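Local coordinates for protein LbaCas13a H328A (C2c2) (Lachnospiraceae bacterium NK4A179, PDB 5WLH) that binds pre-crRNA as a CRISPR-Cas13a effector and, as in its family, probably processes it and cuts RNA targets complementary to the guide, at residues F643-N654 with P868-F879. Numbering follows the deposited sequence.
With nucleotides of chain B.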
loop_
_atom_site.group_PDB
_atom_site.type_symbol
_atom_site.label_atom_id
_atom_site.label_comp_id
_atom_site.label_asym_id
_atom_site.label_seq_id
_atom_site.Cartn_x
_atom_site.Cartn_y
_atom_site.Cartn_z
ATOM N N PHE A 643 -34.894 -2.402 -3.664
ATOM C CA PHE A 643 -35.586 -2.753 -4.902
ATOM C C PHE A 643 -36.591 -1.666 -5.271
ATOM O O PHE A 643 -36.623 -1.178 -6.408
ATOM C CB PHE A 643 -36.291 -4.103 -4.755
ATOM C CG PHE A 643 -35.467 -5.283 -5.204
ATOM C CD1 PHE A 643 -34.097 -5.325 -4.979
ATOM C CD2 PHE A 643 -36.073 -6.370 -5.826
ATOM C CE1 PHE A 643 -33.341 -6.418 -5.377
ATOM C CE2 PHE A 643 -35.325 -7.463 -6.235
ATOM C CZ PHE A 643 -33.947 -7.491 -5.999
ATOM N N TYR A 644 -37.403 -1.255 -4.299
ATOM C CA TYR A 644 -38.423 -0.243 -4.549
ATOM C C TYR A 644 -37.796 1.087 -4.941
ATOM O O TYR A 644 -38.173 1.695 -5.949
ATOM C CB TYR A 644 -39.292 -0.069 -3.305
ATOM C CG TYR A 644 -40.394 0.950 -3.487
ATOM C CD1 TYR A 644 -41.637 0.572 -3.990
ATOM C CD2 TYR A 644 -40.193 2.283 -3.163
ATOM C CE1 TYR A 644 -42.648 1.497 -4.164
ATOM C CE2 TYR A 644 -41.199 3.220 -3.338
ATOM C CZ TYR A 644 -42.427 2.816 -3.840
ATOM O OH TYR A 644 -43.435 3.734 -4.017
ATOM N N SER A 645 -36.833 1.559 -4.148
ATOM C CA SER A 645 -36.236 2.861 -4.412
ATOM C C SER A 645 -35.447 2.880 -5.713
ATOM O O SER A 645 -35.250 3.960 -6.280
ATOM C CB SER A 645 -35.331 3.272 -3.249
ATOM O OG SER A 645 -36.082 3.492 -2.064
ATOM N N ASN A 646 -34.972 1.727 -6.181
ATOM C CA ASN A 646 -34.295 1.639 -7.464
ATOM C C ASN A 646 -35.277 1.444 -8.615
ATOM O O ASN A 646 -34.842 1.239 -9.753
ATOM C CB ASN A 646 -33.257 0.504 -7.460
ATOM C CG ASN A 646 -31.911 0.943 -6.889
ATOM O OD1 ASN A 646 -31.111 1.585 -7.571
ATOM N ND2 ASN A 646 -31.678 0.622 -5.625
ATOM N N ASN A 647 -36.583 1.488 -8.324
ATOM C CA ASN A 647 -37.670 1.486 -9.301
ATOM C C ASN A 647 -37.895 0.136 -9.959
ATOM O O ASN A 647 -38.506 0.067 -11.033
ATOM C CB ASN A 647 -37.451 2.560 -10.375
ATOM C CG ASN A 647 -37.420 3.941 -9.791
ATOM O OD1 ASN A 647 -38.334 4.334 -9.077
ATOM N ND2 ASN A 647 -36.347 4.680 -10.058
ATOM N N LEU A 648 -37.436 -0.953 -9.347
ATOM C CA LEU A 648 -37.683 -2.264 -9.937
ATOM C C LEU A 648 -39.170 -2.591 -10.037
ATOM O O LEU A 648 -39.568 -3.199 -11.045
ATOM C CB LEU A 648 -36.941 -3.352 -9.148
ATOM C CG LEU A 648 -35.488 -3.629 -9.551
ATOM C CD1 LEU A 648 -35.374 -3.934 -11.037
ATOM C CD2 LEU A 648 -34.567 -2.485 -9.149
ATOM N N PRO A 649 -40.026 -2.252 -9.068
ATOM C CA PRO A 649 -41.460 -2.522 -9.250
ATOM C C PRO A 649 -42.133 -1.603 -10.250
ATOM O O PRO A 649 -43.341 -1.748 -10.479
ATOM C CB PRO A 649 -42.042 -2.333 -7.844
ATOM C CG PRO A 649 -41.049 -1.554 -7.100
ATOM C CD PRO A 649 -39.720 -1.854 -7.681
ATOM N N MET A 650 -41.401 -0.661 -10.842
ATOM C CA MET A 650 -41.921 0.105 -11.964
ATOM C C MET A 650 -41.877 -0.691 -13.259
ATOM O O MET A 650 -42.575 -0.337 -14.219
ATOM C CB MET A 650 -41.121 1.400 -12.120
ATOM C CG MET A 650 -41.600 2.354 -13.197
ATOM S SD MET A 650 -40.702 3.920 -13.116
ATOM C CE MET A 650 -41.036 4.388 -11.422
ATOM N N PHE A 651 -41.086 -1.765 -13.303
ATOM C CA PHE A 651 -40.870 -2.499 -14.543
ATOM C C PHE A 651 -41.102 -3.996 -14.432
ATOM O O PHE A 651 -41.158 -4.666 -15.469
ATOM C CB PHE A 651 -39.448 -2.233 -15.067
ATOM C CG PHE A 651 -39.165 -0.771 -15.283
ATOM C CD1 PHE A 651 -39.566 -0.146 -16.454
ATOM C CD2 PHE A 651 -38.548 -0.011 -14.304
ATOM C CE1 PHE A 651 -39.333 1.210 -16.657
ATOM C CE2 PHE A 651 -38.309 1.343 -14.501
ATOM C CZ PHE A 651 -38.703 1.953 -15.683
ATOM N N TYR A 652 -41.271 -4.540 -13.227
ATOM C CA TYR A 652 -41.480 -5.967 -13.064
ATOM C C TYR A 652 -42.567 -6.204 -12.025
ATOM O O TYR A 652 -42.878 -5.334 -11.207
ATOM C CB TYR A 652 -40.170 -6.679 -12.678
ATOM C CG TYR A 652 -39.097 -6.534 -13.732
ATOM C CD1 TYR A 652 -39.106 -7.326 -14.875
ATOM C CD2 TYR A 652 -38.085 -5.588 -13.600
ATOM C CE1 TYR A 652 -38.130 -7.185 -15.850
ATOM C CE2 TYR A 652 -37.109 -5.441 -14.566
ATOM C CZ TYR A 652 -37.133 -6.244 -15.688
ATOM O OH TYR A 652 -36.160 -6.098 -16.648
ATOM N N LYS A 653 -43.157 -7.392 -12.086
ATOM C CA LYS A 653 -44.222 -7.753 -11.162
ATOM C C LYS A 653 -43.668 -7.976 -9.760
ATOM O O LYS A 653 -42.622 -8.608 -9.585
ATOM C CB LYS A 653 -44.933 -9.012 -11.656
ATOM C CG LYS A 653 -45.520 -8.860 -13.057
ATOM C CD LYS A 653 -46.527 -9.962 -13.375
ATOM C CE LYS A 653 -45.828 -11.271 -13.725
ATOM N NZ LYS A 653 -46.806 -12.349 -14.069
ATOM N N ASN A 654 -44.398 -7.472 -8.757
ATOM C CA ASN A 654 -43.982 -7.644 -7.367
ATOM C C ASN A 654 -43.678 -9.107 -7.052
ATOM O O ASN A 654 -42.687 -9.411 -6.381
ATOM C CB ASN A 654 -45.060 -7.102 -6.423
ATOM C CG ASN A 654 -45.138 -5.575 -6.419
ATOM O OD1 ASN A 654 -44.499 -4.904 -7.227
ATOM N ND2 ASN A 654 -45.923 -5.027 -5.500
ATOM N N PRO A 868 -39.645 -6.648 -19.305
ATOM C CA PRO A 868 -40.084 -5.529 -18.472
ATOM C C PRO A 868 -41.329 -4.887 -19.048
ATOM O O PRO A 868 -41.552 -4.890 -20.262
ATOM C CB PRO A 868 -38.900 -4.561 -18.527
ATOM C CG PRO A 868 -38.288 -4.825 -19.867
ATOM C CD PRO A 868 -38.456 -6.297 -20.106
ATOM N N TYR A 869 -42.136 -4.319 -18.160
ATOM C CA TYR A 869 -43.309 -3.562 -18.573
ATOM C C TYR A 869 -43.487 -2.413 -17.594
ATOM O O TYR A 869 -43.664 -2.634 -16.390
ATOM C CB TYR A 869 -44.556 -4.458 -18.648
ATOM C CG TYR A 869 -45.149 -4.839 -17.308
ATOM C CD1 TYR A 869 -44.438 -5.631 -16.407
ATOM C CD2 TYR A 869 -46.412 -4.391 -16.936
ATOM C CE1 TYR A 869 -44.975 -5.968 -15.178
ATOM C CE2 TYR A 869 -46.956 -4.723 -15.711
ATOM C CZ TYR A 869 -46.237 -5.512 -14.837
ATOM O OH TYR A 869 -46.781 -5.842 -13.615
ATOM N N LYS A 870 -43.387 -1.187 -18.100
ATOM C CA LYS A 870 -43.542 -0.014 -17.252
ATOM C C LYS A 870 -44.966 0.065 -16.722
ATOM O O LYS A 870 -45.931 -0.102 -17.476
ATOM C CB LYS A 870 -43.191 1.253 -18.029
ATOM C CG LYS A 870 -42.888 2.460 -17.149
ATOM C CD LYS A 870 -44.105 3.361 -17.027
ATOM C CE LYS A 870 -43.987 4.308 -15.847
ATOM N NZ LYS A 870 -45.131 5.265 -15.819
ATOM N N HIS A 871 -45.096 0.298 -15.418
ATOM C CA HIS A 871 -46.396 0.532 -14.805
ATOM C C HIS A 871 -46.194 1.410 -13.578
ATOM O O HIS A 871 -45.078 1.834 -13.269
ATOM C CB HIS A 871 -47.114 -0.783 -14.468
ATOM C CG HIS A 871 -46.359 -1.684 -13.537
ATOM N ND1 HIS A 871 -45.167 -2.286 -13.881
ATOM C CD2 HIS A 871 -46.649 -2.112 -12.286
ATOM C CE1 HIS A 871 -44.751 -3.036 -12.877
ATOM N NE2 HIS A 871 -45.630 -2.945 -11.895
ATOM N N ASP A 872 -47.291 1.698 -12.885
ATOM C CA ASP A 872 -47.244 2.632 -11.774
ATOM C C ASP A 872 -46.591 1.988 -10.559
ATOM O O ASP A 872 -46.788 0.802 -10.283
ATOM C CB ASP A 872 -48.650 3.109 -11.416
ATOM C CG ASP A 872 -49.281 3.947 -12.514
ATOM O OD1 ASP A 872 -48.623 4.884 -13.016
ATOM O OD2 ASP A 872 -50.441 3.662 -12.875
ATOM N N LEU A 873 -45.809 2.783 -9.836
ATOM C CA LEU A 873 -45.253 2.331 -8.569
ATOM C C LEU A 873 -46.367 2.150 -7.548
ATOM O O LEU A 873 -47.225 3.025 -7.386
ATOM C CB LEU A 873 -44.232 3.339 -8.049
ATOM C CG LEU A 873 -42.761 3.076 -8.342
ATOM C CD1 LEU A 873 -41.893 4.094 -7.620
ATOM C CD2 LEU A 873 -42.384 1.665 -7.946
ATOM N N CYS A 874 -46.363 1.005 -6.869
ATOM C CA CYS A 874 -47.205 0.825 -5.700
ATOM C C CYS A 874 -46.744 1.763 -4.583
ATOM O O CYS A 874 -45.693 2.402 -4.668
ATOM C CB CYS A 874 -47.160 -0.631 -5.229
ATOM S SG CYS A 874 -45.510 -1.440 -5.304
ATOM N N ASP A 875 -47.546 1.857 -3.527
ATOM C CA ASP A 875 -47.058 2.503 -2.317
ATOM C C ASP A 875 -45.907 1.681 -1.749
ATOM O O ASP A 875 -45.906 0.451 -1.847
ATOM C CB ASP A 875 -48.179 2.641 -1.285
ATOM C CG ASP A 875 -49.083 3.832 -1.558
ATOM O OD1 ASP A 875 -48.557 4.937 -1.806
ATOM O OD2 ASP A 875 -50.320 3.659 -1.529
ATOM N N LYS A 876 -44.914 2.366 -1.172
ATOM C CA LYS A 876 -43.722 1.666 -0.696
ATOM C C LYS A 876 -44.080 0.596 0.327
ATOM O O LYS A 876 -43.526 -0.509 0.301
ATOM C CB LYS A 876 -42.723 2.659 -0.103
ATOM C CG LYS A 876 -41.447 2.009 0.430
ATOM C CD LYS A 876 -40.252 2.938 0.298
ATOM C CE LYS A 876 -39.601 3.198 1.641
ATOM N NZ LYS A 876 -38.480 4.167 1.527
ATOM N N ALA A 877 -45.017 0.900 1.228
ATOM C CA ALA A 877 -45.411 -0.078 2.235
ATOM C C ALA A 877 -46.179 -1.247 1.634
ATOM O O ALA A 877 -46.304 -2.286 2.288
ATOM C CB ALA A 877 -46.248 0.594 3.324
ATOM N N ASP A 878 -46.692 -1.105 0.412
ATOM C CA ASP A 878 -47.412 -2.173 -0.268
ATOM C C ASP A 878 -46.502 -3.127 -1.030
ATOM O O ASP A 878 -46.966 -4.188 -1.462
ATOM C CB ASP A 878 -48.438 -1.587 -1.246
ATOM C CG ASP A 878 -49.604 -0.921 -0.542
ATOM O OD1 ASP A 878 -49.728 -1.076 0.693
ATOM O OD2 ASP A 878 -50.394 -0.242 -1.228
ATOM N N PHE A 879 -45.228 -2.785 -1.213
ATOM C CA PHE A 879 -44.328 -3.611 -2.011
ATOM C C PHE A 879 -43.796 -4.747 -1.147
ATOM O O PHE A 879 -43.041 -4.512 -0.196
ATOM C CB PHE A 879 -43.188 -2.773 -2.584
ATOM C CG PHE A 879 -42.131 -3.589 -3.270
ATOM C CD1 PHE A 879 -42.431 -4.326 -4.403
ATOM C CD2 PHE A 879 -40.839 -3.625 -2.772
ATOM C CE1 PHE A 879 -41.464 -5.082 -5.033
ATOM C CE2 PHE A 879 -39.870 -4.383 -3.390
ATOM C CZ PHE A 879 -40.178 -5.104 -4.529
ATOM P P U B 37 -25.319 5.871 -7.484
ATOM O OP1 U B 37 -23.888 5.472 -7.632
ATOM O OP2 U B 37 -25.777 7.271 -7.727
ATOM O "O5'" U B 37 -26.113 4.924 -8.486
ATOM C "C5'" U B 37 -27.518 4.805 -8.426
ATOM C "C4'" U B 37 -28.262 5.351 -9.630
ATOM O "O4'" U B 37 -29.624 4.929 -9.419
ATOM C "C3'" U B 37 -28.344 6.870 -9.701
ATOM O "O3'" U B 37 -28.903 7.250 -10.975
ATOM C "C2'" U B 37 -29.370 7.138 -8.613
ATOM O "O2'" U B 37 -29.969 8.417 -8.640
ATOM C "C1'" U B 37 -30.373 6.003 -8.867
ATOM N N1 U B 37 -30.985 5.487 -7.638
ATOM C C2 U B 37 -32.360 5.430 -7.572
ATOM O O2 U B 37 -33.072 5.793 -8.495
ATOM N N3 U B 37 -32.847 4.923 -6.390
ATOM C C4 U B 37 -32.104 4.492 -5.304
ATOM O O4 U B 37 -32.671 4.066 -4.300
ATOM C C5 U B 37 -30.689 4.574 -5.459
ATOM C C6 U B 37 -30.195 5.059 -6.594
HETATM O O HOH W 1 -45.764 -1.513 -8.726
HETATM O O HOH W 2 -45.075 -4.417 -9.643
#
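Two backbone bonds pair the loop at 868-879 with the turn that follows helix 635-645: Tyr869 N donates to Phe651 O at 2.9 Å, and His871 N reaches Met650 O. The imidazole of His871 is fixed in its rotation by ND1, which donates to Tyr869 O in the ring plane, while a water lies 2.7 Å from NE2 and within bonding distance of Tyr652 O and Asn654 OD1. At the helix end, the Tyr644 hydroxyl donates to Cys874 O at 2.7 Å, nearly in line with the C=O (162°). With CG anti to the backbone N (chi1 -179°), the tyrosine ring is laid against the loop and takes Lys876 CA on one face, 3.8 Å from its centroid. Replaced by an alanine, Tyr644 would no longer offer Cys874 O its hydroxyl, and a gap would probably open between Leu873, Lys876 and Phe879. Beside the tyrosine, Pro649 CG sits over a face of the Phe879 ring, a CH-pi contact, and touches Leu873 CD2 at 3.6 Å; the Asn654 amide meets the edge of the same phenyl. Met650 bends at its thioether (chi3 -56°) to bring CE against Leu873 CG. On the RNA side, N3 of U37 of chain B donates to Ser645 O at 2.6 Å. Phe643 packs on helix 654-665 and Phe651 meets Phe716 of helix 709-732 edge-to-face, placing the turn between these helices and the loop before helix 891-898.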